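PDB 3O0H: glutathione reductase from Bartonella henselae, which probably catalyses the NADPH-dependent reduction of glutathione disulfide to glutathione, using bound FAD. Local coordinates for residues S86-G90 and F91-Y95; A107-N110 and K111-R115; V336-H339 and D340-F344; K449-F452 and D453-M456. All coordinates share one frame; numbering follows the deposited sequence. Where two conformers were deposited one is given.

Contact 1 of 4, residues S86-G90 and F91-Y95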
loop_
_atom_site.group_PDB
_atom_site.type_symbol
_atom_site.label_atom_id
_atom_site.label_comp_id
_atom_site.label_asym_id
_atom_site.label_seq_id
_atom_site.Cartn_x
_atom_site.Cartn_y
_atom_site.Cartn_z
ATOM N N SER B 86 -14.279 12.704 -8.535
ATOM C CA SER B 86 -15.682 12.373 -8.352
ATOM C C SER B 86 -15.908 11.725 -6.969
ATOM O O SER B 86 -16.948 11.912 -6.374
ATOM C CB SER B 86 -16.206 11.520 -9.515
ATOM O OG SER B 86 -15.845 10.176 -9.377
ATOM N N LYS B 87 -14.899 11.049 -6.421
ATOM C CA LYS B 87 -14.991 10.563 -5.051
ATOM C C LYS B 87 -14.972 11.660 -3.977
ATOM O O LYS B 87 -15.389 11.413 -2.845
ATOM C CB LYS B 87 -13.899 9.543 -4.747
ATOM C CG LYS B 87 -14.079 8.249 -5.581
ATOM C CD LYS B 87 -13.035 7.233 -5.238
ATOM C CE LYS B 87 -12.814 6.270 -6.383
ATOM N NZ LYS B 87 -11.407 5.843 -6.399
ATOM N N SER B 88 -14.488 12.844 -4.313
ATOM C CA SER B 88 -14.374 13.904 -3.327
ATOM C C SER B 88 -15.720 14.504 -2.969
ATOM O O SER B 88 -15.856 15.082 -1.903
ATOM C CB SER B 88 -13.453 15.018 -3.854
ATOM O OG SER B 88 -14.164 15.830 -4.763
ATOM N N ILE B 89 -16.715 14.361 -3.847
ATOM C CA ILE B 89 -18.061 14.917 -3.621
ATOM C C ILE B 89 -18.714 14.404 -2.326
ATOM O O ILE B 89 -19.284 15.172 -1.545
ATOM C CB ILE B 89 -18.997 14.688 -4.861
ATOM C CG1 ILE B 89 -18.332 15.326 -6.109
ATOM C CG2 ILE B 89 -20.390 15.301 -4.621
ATOM C CD1 ILE B 89 -19.111 15.223 -7.360
ATOM N N GLY B 90 -18.633 13.102 -2.105
ATOM C CA GLY B 90 -19.224 12.536 -0.902
ATOM C C GLY B 90 -18.601 13.068 0.382
ATOM O O GLY B 90 -19.211 13.031 1.417
ATOM N N PHE B 91 -17.381 13.583 0.306
ATOM C CA PHE B 91 -16.704 14.156 1.467
ATOM C C PHE B 91 -16.862 15.671 1.621
ATOM O O PHE B 91 -16.183 16.285 2.455
ATOM C CB PHE B 91 -15.217 13.815 1.385
ATOM C CG PHE B 91 -14.922 12.369 1.624
ATOM C CD1 PHE B 91 -14.670 11.904 2.903
ATOM C CD2 PHE B 91 -14.915 11.460 0.573
ATOM C CE1 PHE B 91 -14.381 10.577 3.125
ATOM C CE2 PHE B 91 -14.633 10.118 0.803
ATOM C CZ PHE B 91 -14.366 9.682 2.086
ATOM N N GLY B 92 -17.732 16.267 0.815
ATOM C CA GLY B 92 -18.048 17.685 0.925
ATOM C C GLY B 92 -17.397 18.627 -0.087
ATOM O O GLY B 92 -17.554 19.868 0.020
ATOM N N TRP B 93 -16.729 18.065 -1.076
ATOM C CA TRP B 93 -16.064 18.875 -2.109
ATOM C C TRP B 93 -16.965 19.154 -3.313
ATOM O O TRP B 93 -17.848 18.356 -3.680
ATOM C CB TRP B 93 -14.753 18.199 -2.552
ATOM C CG TRP B 93 -13.701 18.225 -1.511
ATOM C CD1 TRP B 93 -13.450 17.258 -0.575
ATOM C CD2 TRP B 93 -12.746 19.277 -1.263
ATOM N NE1 TRP B 93 -12.406 17.637 0.241
ATOM C CE2 TRP B 93 -11.938 18.858 -0.170
ATOM C CE3 TRP B 93 -12.450 20.485 -1.896
ATOM C CZ2 TRP B 93 -10.876 19.625 0.319
ATOM C CZ3 TRP B 93 -11.441 21.255 -1.403
ATOM C CH2 TRP B 93 -10.650 20.831 -0.296
ATOM N N LYS B 94 -16.776 20.313 -3.920
ATOM C CA LYS B 94 -17.308 20.551 -5.252
ATOM C C LYS B 94 -16.169 21.124 -6.092
ATOM O O LYS B 94 -15.212 21.665 -5.564
ATOM C CB LYS B 94 -18.498 21.517 -5.191
ATOM C CG LYS B 94 -18.161 22.926 -4.718
ATOM C CD LYS B 94 -19.400 23.821 -4.445
ATOM C CE LYS B 94 -19.009 25.286 -4.155
ATOM N NZ LYS B 94 -20.133 26.173 -3.659
ATOM N N TYR B 95 -16.308 21.063 -7.397
ATOM C CA TYR B 95 -15.229 21.490 -8.316
ATOM C C TYR B 95 -15.854 21.656 -9.713
ATOM O O TYR B 95 -16.946 21.151 -9.975
ATOM C CB TYR B 95 -14.078 20.475 -8.343
ATOM C CG TYR B 95 -14.535 19.083 -8.667
ATOM C CD1 TYR B 95 -15.063 18.270 -7.694
ATOM C CD2 TYR B 95 -14.472 18.598 -9.960
ATOM C CE1 TYR B 95 -15.517 17.012 -7.999
ATOM C CE2 TYR B 95 -14.937 17.360 -10.282
ATOM C CZ TYR B 95 -15.452 16.563 -9.289
ATOM O OH TYR B 95 -15.899 15.327 -9.594
HETATM O O HOH W 1 -20.176 17.979 -2.186
#
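S88 and W93 meet at the tight side of this turn. The carbonyl oxygen of S88 takes two backbone N-H groups. F91 N reaches S88 O at 3.1 Å and W93 N reaches the same oxygen at 3.2 Å. They come from opposite faces of the carbonyl plane, and the bond from W93 is the straighter, at 155°. S88 O also lies at the edge of the indole ring, near its plane. S88 OG sits 3.3 Å from W93 CB, but its own hydrogen bond goes back to F85 O. The F91 ring turns an edge to the backbone, with CD2 3.5 Å from K87 O.

The backbone bonds form a Schellman motif that ends helix 69-88. G92 is its C-prime residue. It has a positive phi of 102°, the left-handed backbone shape that a glycine, lacking a side chain, takes easily. G92 N closes the inner loop on I89 O at 3.0 Å. After the turn, W93 and K94 pair with an antiparallel strand of the second subunit. W93 NE1 bonds to A78 O of that subunit, and the F91 ring meets Y81 there.

The other side is looser. I89 is exposed and lies across Y95, roughly at right angles, with I89 CG1 3.8 Å from Y95 CE1. Y95 CG sits between its backbone N and carbonyl carbon (chi1 54°), which turns the phenol back over the helix end. Its OH comes to 3.2 Å from S86 CA. A water donates to both I89 O and W93 O.

Contact 2 of 4, residues A107-N110 and K111-R115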
loop_
_atom_site.group_PDB
_atom_site.type_symbol
_atom_site.label_atom_id
_atom_site.label_comp_id
_atom_site.label_asym_id
_atom_site.label_seq_id
_atom_site.Cartn_x
_atom_site.Cartn_y
_atom_site.Cartn_z
ATOM N N ALA B 107 4.462 16.694 -22.551
ATOM C CA ALA B 107 5.636 17.512 -22.226
ATOM C C ALA B 107 6.220 17.091 -20.886
ATOM O O ALA B 107 7.433 16.936 -20.770
ATOM C CB ALA B 107 5.342 19.010 -22.258
ATOM N N ALA B 108 5.371 16.858 -19.889
ATOM C CA ALA B 108 5.848 16.438 -18.552
ATOM C C ALA B 108 6.518 15.076 -18.562
ATOM O O ALA B 108 7.533 14.887 -17.889
ATOM C CB ALA B 108 4.715 16.444 -17.520
ATOM N N LYS B 109 5.939 14.139 -19.313
ATOM C CA LYS B 109 6.530 12.815 -19.506
ATOM C C LYS B 109 7.939 12.942 -20.130
ATOM O O LYS B 109 8.918 12.364 -19.628
ATOM C CB LYS B 109 5.621 11.954 -20.396
ATOM C CG LYS B 109 6.162 10.523 -20.685
ATOM C CD LYS B 109 7.101 10.454 -21.918
ATOM C CE LYS B 109 6.422 10.783 -23.209
ATOM N NZ LYS B 109 7.261 10.559 -24.474
ATOM N N ASN B 110 8.030 13.696 -21.217
ATOM C CA ASN B 110 9.335 13.895 -21.866
ATOM C C ASN B 110 10.381 14.529 -20.951
ATOM O O ASN B 110 11.554 14.176 -21.035
ATOM C CB ASN B 110 9.193 14.773 -23.094
ATOM C CG ASN B 110 8.599 14.032 -24.269
ATOM O OD1 ASN B 110 8.814 12.826 -24.405
ATOM N ND2 ASN B 110 7.870 14.757 -25.139
ATOM N N LYS B 111 9.974 15.466 -20.102
ATOM C CA LYS B 111 10.947 16.097 -19.159
ATOM C C LYS B 111 11.459 14.992 -18.214
ATOM O O LYS B 111 12.662 14.881 -17.940
ATOM C CB LYS B 111 10.290 17.211 -18.351
ATOM C CG LYS B 111 11.214 17.939 -17.350
ATOM C CD LYS B 111 10.515 19.156 -16.716
ATOM C CE LYS B 111 11.467 19.971 -15.827
ATOM N NZ LYS B 111 10.676 20.887 -14.946
ATOM N N GLU B 112 10.533 14.176 -17.726
ATOM C CA GLU B 112 10.874 13.180 -16.717
ATOM C C GLU B 112 11.715 12.051 -17.270
ATOM O O GLU B 112 12.681 11.618 -16.607
ATOM C CB GLU B 112 9.618 12.624 -16.038
ATOM C CG GLU B 112 9.873 11.511 -15.004
ATOM C CD GLU B 112 10.808 11.918 -13.873
ATOM O OE1 GLU B 112 11.204 13.119 -13.759
ATOM O OE2 GLU B 112 11.166 11.027 -13.078
ATOM N N ILE B 113 11.391 11.561 -18.457
ATOM C CA ILE B 113 12.183 10.475 -19.022
ATOM C C ILE B 113 13.578 10.988 -19.464
ATOM O O ILE B 113 14.564 10.248 -19.337
ATOM C CB ILE B 113 11.487 9.657 -20.182
ATOM C CG1 ILE B 113 11.397 10.459 -21.488
ATOM C CG2 ILE B 113 10.109 9.084 -19.732
ATOM C CD1 ILE B 113 10.843 9.687 -22.736
ATOM N N SER B 114 13.661 12.231 -19.943
ATOM C CA SER B 114 14.980 12.848 -20.196
ATOM C C SER B 114 15.862 13.005 -18.941
ATOM O O SER B 114 17.073 12.802 -19.002
ATOM C CB SER B 114 14.842 14.169 -20.970
ATOM O OG SER B 114 14.249 13.855 -22.242
ATOM N N ARG B 115 15.257 13.322 -17.800
ATOM C CA ARG B 115 15.964 13.409 -16.526
ATOM C C ARG B 115 16.547 12.036 -16.151
ATOM O O ARG B 115 17.749 11.906 -15.868
ATOM C CB ARG B 115 15.020 13.879 -15.425
ATOM C CG ARG B 115 15.694 14.240 -14.096
ATOM C CD ARG B 115 14.672 14.558 -13.001
ATOM N NE ARG B 115 13.859 13.403 -12.618
ATOM C CZ ARG B 115 14.196 12.519 -11.689
ATOM N NH1 ARG B 115 15.350 12.634 -11.017
ATOM N NH2 ARG B 115 13.368 11.539 -11.405
HETATM O O HOH W 2 12.167 12.930 -23.579
#
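K111 opens the second half of this helical stretch by bonding back to A107: its N lies 3.0 Å from A107 O. The side chain of K111 runs out extended and leads away from the preceding turn. E112 follows, with N donating to A108 O and CB resting 3.6 Å from that same oxygen. Its carboxylate turns onward to R115, and E112 and R115 both pack on V401 of the second subunit.

I113 N makes the straightest of the four backbone bonds, at 166°, to K109 O. These are the i to i+4 bonds of an alpha helix, here helix 102-126, which lies against helix 69-88 through K109 and E112. With chi1 at 72°, CG1 of I113 is tucked in between the two backbone bonds, and I113 CD1 ends 3.9 Å from K109 CD. The K109 chain bends twice on its way past this methyl. Its NZ then donates to N110 OD1 at 2.7 Å, from above the amide carbonyl plane, and forms a salt bridge with D186.

S114 N bonds to N110 O. A water lies 2.6 Å from S114 OG and gives a weak bond to N110 OD1. R115 meets E112 side-on in a salt bridge. NE approaches OE1 of E112 from the syn side, while R115 NH2 takes the syn lone pair of E112 OE2 at 2.8 Å, both oxygens lying near the guanidinium plane.

Contact 3 of 4, residues V336-H339 and D340-F344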
loop_
_atom_site.group_PDB
_atom_site.type_symbol
_atom_site.label_atom_id
_atom_site.label_comp_id
_atom_site.label_asym_id
_atom_site.label_seq_id
_atom_site.Cartn_x
_atom_site.Cartn_y
_atom_site.Cartn_z
ATOM N N VAL B 336 13.491 -8.360 -13.041
ATOM C CA VAL B 336 14.115 -9.618 -13.382
ATOM C C VAL B 336 15.369 -9.399 -14.234
ATOM O O VAL B 336 16.373 -10.065 -14.043
ATOM C CB VAL B 336 13.146 -10.551 -14.044
ATOM C CG1 VAL B 336 13.831 -11.886 -14.368
ATOM C CG2 VAL B 336 11.944 -10.826 -13.102
ATOM N N ALA B 337 15.287 -8.471 -15.195
ATOM C CA ALA B 337 16.478 -8.065 -15.962
ATOM C C ALA B 337 17.608 -7.514 -15.065
ATOM O O ALA B 337 18.776 -7.798 -15.277
ATOM C CB ALA B 337 16.108 -7.017 -17.026
ATOM N N ILE B 338 17.260 -6.708 -14.058
ATOM C CA ILE B 338 18.244 -6.183 -13.071
ATOM C C ILE B 338 18.863 -7.355 -12.271
ATOM O O ILE B 338 20.097 -7.413 -12.063
ATOM C CB ILE B 338 17.583 -5.076 -12.142
ATOM C CG1 ILE B 338 17.221 -3.830 -13.007
ATOM C CG2 ILE B 338 18.524 -4.729 -10.949
ATOM C CD1 ILE B 338 16.276 -2.767 -12.354
ATOM N N HIS B 339 18.001 -8.243 -11.765
ATOM C CA HIS B 339 18.403 -9.465 -11.055
ATOM C C HIS B 339 19.405 -10.281 -11.880
ATOM O O HIS B 339 20.490 -10.684 -11.376
ATOM C CB HIS B 339 17.142 -10.308 -10.794
ATOM C CG HIS B 339 17.388 -11.611 -10.077
ATOM N ND1 HIS B 339 17.733 -11.672 -8.741
ATOM C CD2 HIS B 339 17.315 -12.899 -10.502
ATOM C CE1 HIS B 339 17.889 -12.940 -8.385
ATOM N NE2 HIS B 339 17.647 -13.704 -9.433
ATOM N N ASP B 340 19.041 -10.521 -13.145
ATOM C CA ASP B 340 19.946 -11.216 -14.103
ATOM C C ASP B 340 21.328 -10.521 -14.142
ATOM O O ASP B 340 22.364 -11.178 -14.099
ATOM C CB ASP B 340 19.384 -11.190 -15.511
ATOM C CG ASP B 340 18.211 -12.168 -15.755
ATOM O OD1 ASP B 340 17.874 -12.984 -14.897
ATOM O OD2 ASP B 340 17.641 -12.099 -16.872
ATOM N N ALA B 341 21.327 -9.185 -14.246
ATOM C CA ALA B 341 22.570 -8.405 -14.339
ATOM C C ALA B 341 23.424 -8.587 -13.119
ATOM O O ALA B 341 24.646 -8.756 -13.229
ATOM C CB ALA B 341 22.289 -6.883 -14.608
ATOM N N MET B 342 22.787 -8.591 -11.942
ATOM C CA MET B 342 23.524 -8.790 -10.707
ATOM C C MET B 342 24.139 -10.178 -10.683
ATOM O O MET B 342 25.272 -10.347 -10.223
ATOM C CB MET B 342 22.639 -8.610 -9.465
ATOM C CG MET B 342 21.879 -7.247 -9.376
ATOM S SD MET B 342 22.994 -5.867 -9.155
ATOM C CE MET B 342 23.238 -5.955 -7.348
ATOM N N CYS B 343 23.377 -11.168 -11.132
ATOM C CA CYS B 343 23.882 -12.541 -11.197
ATOM C C CYS B 343 25.057 -12.631 -12.160
ATOM O O CYS B 343 26.063 -13.294 -11.876
ATOM C CB CYS B 343 22.759 -13.502 -11.612
ATOM S SG CYS B 343 21.500 -13.670 -10.342
ATOM N N PHE B 344 24.948 -11.938 -13.292
ATOM C CA PHE B 344 26.025 -11.946 -14.292
ATOM C C PHE B 344 27.324 -11.364 -13.742
ATOM O O PHE B 344 28.363 -11.958 -13.907
ATOM C CB PHE B 344 25.606 -11.193 -15.570
ATOM C CG PHE B 344 26.756 -10.681 -16.362
ATOM C CD1 PHE B 344 27.532 -11.551 -17.133
ATOM C CD2 PHE B 344 27.125 -9.343 -16.286
ATOM C CE1 PHE B 344 28.639 -11.065 -17.862
ATOM C CE2 PHE B 344 28.215 -8.857 -17.009
ATOM C CZ PHE B 344 28.971 -9.721 -17.801
#
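D340 and V336 meet one turn apart on helix 334-349, an alpha helix that borders the FAD pocket through A337. Four backbone bonds join the two halves in the i to i+4 pattern. D340 N donates to V336 O at 2.9 Å, nearly straight at 168°. A341 N does the same to A337 O, M342 N to I338 O, and C343 N to H339 O.

The polar side chains find their partners outside this stretch. D340 is buried, yet both carboxylate oxygens are bonded. OD1 is bonded to the hydroxyl of Y358. OD2 is bonded to H330 NE2 and to the backbone N of G325. Three partners thus hold the group and fix its rotation, and they would probably stabilise a negative charge. D340 CG lies beside its own backbone N (chi1 -75°), which leaves it 3.3 Å from V336 O.

H339 NE2 is bonded to the backbone N of D357, so the nitrogen accepts there. V336 and H339 also pack on M456 of the second subunit.

I338 and M342 lie on another side of the helix, with I338 CG2 4.5 Å from M342 CG. Both residues touch R40 of helix 36-47. M342 CG comes closer to the backbone, 3.2 Å from I338 O.

In the conformer given, C343 SG lies over one face of the imidazole, 4.2 Å from the H339 ring centroid and displaced toward the rim near NE2.

Contact 4 of 4, residues K449-F452 and D453-M456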
loop_
_atom_site.group_PDB
_atom_site.type_symbol
_atom_site.label_atom_id
_atom_site.label_comp_id
_atom_site.label_asym_id
_atom_site.label_seq_id
_atom_site.Cartn_x
_atom_site.Cartn_y
_atom_site.Cartn_z
ATOM N N LYS B 449 -0.506 -19.746 6.910
ATOM C CA LYS B 449 -1.705 -18.976 7.083
ATOM C C LYS B 449 -1.906 -18.597 8.563
ATOM O O LYS B 449 -2.422 -17.511 8.872
ATOM C CB LYS B 449 -2.887 -19.792 6.566
ATOM C CG LYS B 449 -4.250 -19.098 6.711
ATOM C CD LYS B 449 -4.266 -17.660 6.128
ATOM C CE LYS B 449 -5.750 -17.144 6.019
ATOM N NZ LYS B 449 -6.512 -17.275 7.292
ATOM N N ASP B 450 -1.460 -19.475 9.471
ATOM C CA ASP B 450 -1.497 -19.214 10.900
ATOM C C ASP B 450 -0.742 -17.958 11.322
ATOM O O ASP B 450 -1.141 -17.290 12.258
ATOM C CB ASP B 450 -0.979 -20.440 11.667
ATOM C CG ASP B 450 -1.831 -21.635 11.405
ATOM O OD1 ASP B 450 -2.934 -21.653 11.979
ATOM O OD2 ASP B 450 -1.440 -22.497 10.561
ATOM N N ILE B 451 0.338 -17.634 10.643
ATOM C CA ILE B 451 1.128 -16.456 10.985
ATOM C C ILE B 451 0.402 -15.195 10.516
ATOM O O ILE B 451 0.434 -14.166 11.210
ATOM C CB ILE B 451 2.517 -16.469 10.328
ATOM C CG1 ILE B 451 3.378 -17.653 10.832
ATOM C CG2 ILE B 451 3.238 -15.086 10.518
ATOM C CD1 ILE B 451 3.515 -17.810 12.309
ATOM N N PHE B 452 -0.239 -15.261 9.346
ATOM C CA PHE B 452 -1.106 -14.171 8.901
ATOM C C PHE B 452 -2.156 -13.884 9.971
ATOM O O PHE B 452 -2.385 -12.721 10.347
ATOM C CB PHE B 452 -1.817 -14.513 7.572
ATOM C CG PHE B 452 -0.961 -14.334 6.330
ATOM C CD1 PHE B 452 0.114 -15.168 6.058
ATOM C CD2 PHE B 452 -1.275 -13.362 5.393
ATOM C CE1 PHE B 452 0.893 -15.026 4.899
ATOM C CE2 PHE B 452 -0.479 -13.196 4.221
ATOM C CZ PHE B 452 0.602 -14.030 3.979
ATOM N N ASP B 453 -2.823 -14.940 10.455
ATOM C CA ASP B 453 -3.908 -14.769 11.424
ATOM C C ASP B 453 -3.416 -14.230 12.770
ATOM O O ASP B 453 -4.182 -13.613 13.510
ATOM C CB ASP B 453 -4.615 -16.097 11.686
ATOM C CG ASP B 453 -5.383 -16.610 10.503
ATOM O OD1 ASP B 453 -5.471 -15.921 9.475
ATOM O OD2 ASP B 453 -5.921 -17.723 10.626
ATOM N N LYS B 454 -2.165 -14.534 13.111
ATOM C CA LYS B 454 -1.576 -14.124 14.386
ATOM C C LYS B 454 -1.142 -12.649 14.344
ATOM O O LYS B 454 -0.885 -12.031 15.371
ATOM C CB LYS B 454 -0.332 -14.989 14.684
ATOM C CG LYS B 454 -0.002 -15.183 16.126
ATOM C CD LYS B 454 1.056 -16.313 16.350
ATOM C CE LYS B 454 2.383 -16.058 15.622
ATOM N NZ LYS B 454 3.564 -16.903 16.115
ATOM N N THR B 455 -1.034 -12.104 13.156
ATOM C CA THR B 455 -0.567 -10.726 12.993
ATOM C C THR B 455 -1.673 -9.769 13.415
ATOM O O THR B 455 -2.802 -9.836 12.899
ATOM C CB THR B 455 -0.136 -10.472 11.553
ATOM O OG1 THR B 455 0.959 -11.363 11.198
ATOM C CG2 THR B 455 0.260 -8.970 11.367
ATOM N N MET B 456 -1.375 -8.879 14.352
ATOM C CA MET B 456 -2.345 -7.890 14.783
ATOM C C MET B 456 -2.754 -6.969 13.616
ATOM O O MET B 456 -1.904 -6.517 12.836
ATOM C CB MET B 456 -1.801 -7.059 15.960
ATOM C CG MET B 456 -2.822 -6.181 16.637
ATOM S SD MET B 456 -4.058 -7.010 17.667
ATOM C CE MET B 456 -3.041 -7.611 19.044
HETATM O O HOH W 3 -6.871 -19.507 8.936
#
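D453 N bonds to K449 O at 3.0 Å in the carbonyl plane, but the following amides, of K454 and T455, turn partly to nearer carbonyls as the helix ends. This is the short helix 449-454 of the dimerisation domain. K454 N makes only weak bonds, to D450 O and I451 O. T455 N shifts to F452 O at 3.2 Å, an i to i+3 bond of 147° that comes from well above the carbonyl plane.

K449 and D453 form a salt bridge one turn apart. The lysine chain bends at chi2 (51°) and again at chi4, which folds NZ back to D453 OD1 at 2.8 Å. NZ uses the syn lone pair of that oxygen. A water bridges the same pair, accepting from K449 NZ and donating to D453 OD2. K449 NZ also donates to M469 O, and the ammonium makes a cation-pi contact with Y391. The lysine nitrogen thus has D453, M469 O and a water as hydrogen-bond partners.

I451 and K454 run alongside each other in the same direction, with I451 CD1 3.9 Å from K454 NZ. F452 leads away from this turn, to L413 and to helix 432-444, and it packs on I441 of the second subunit. D450 reaches R420 in a salt bridge.

At the end of the helix the T455 side chain turns back on the backbone. Its hydroxyl OG1 donates to I451 O at 2.9 Å, tilted 27° from the carbonyl plane.

All four contacts are local, and each also touches the second subunit. Contact 3 is the buried one, beside FAD, and its polar side chains are satisfied by residues from other parts of the chain. Contacts 1, 2 and 4 are partly buried. Contacts 2 and 3 lie mid-helix with regular i to i+4 bonds. Contacts 1 and 4 lie at helix ends, one with a Schellman turn at a glycine, the other with a threonine hydroxyl bonded back to the last turn. Contact 2 spends its charges partly within its own helix, as contact 4 does. Contact 1 belongs to the nucleotide-disulphide oxidoreductase part and contact 4 to the dimerisation domain, with centres about 37 Å apart.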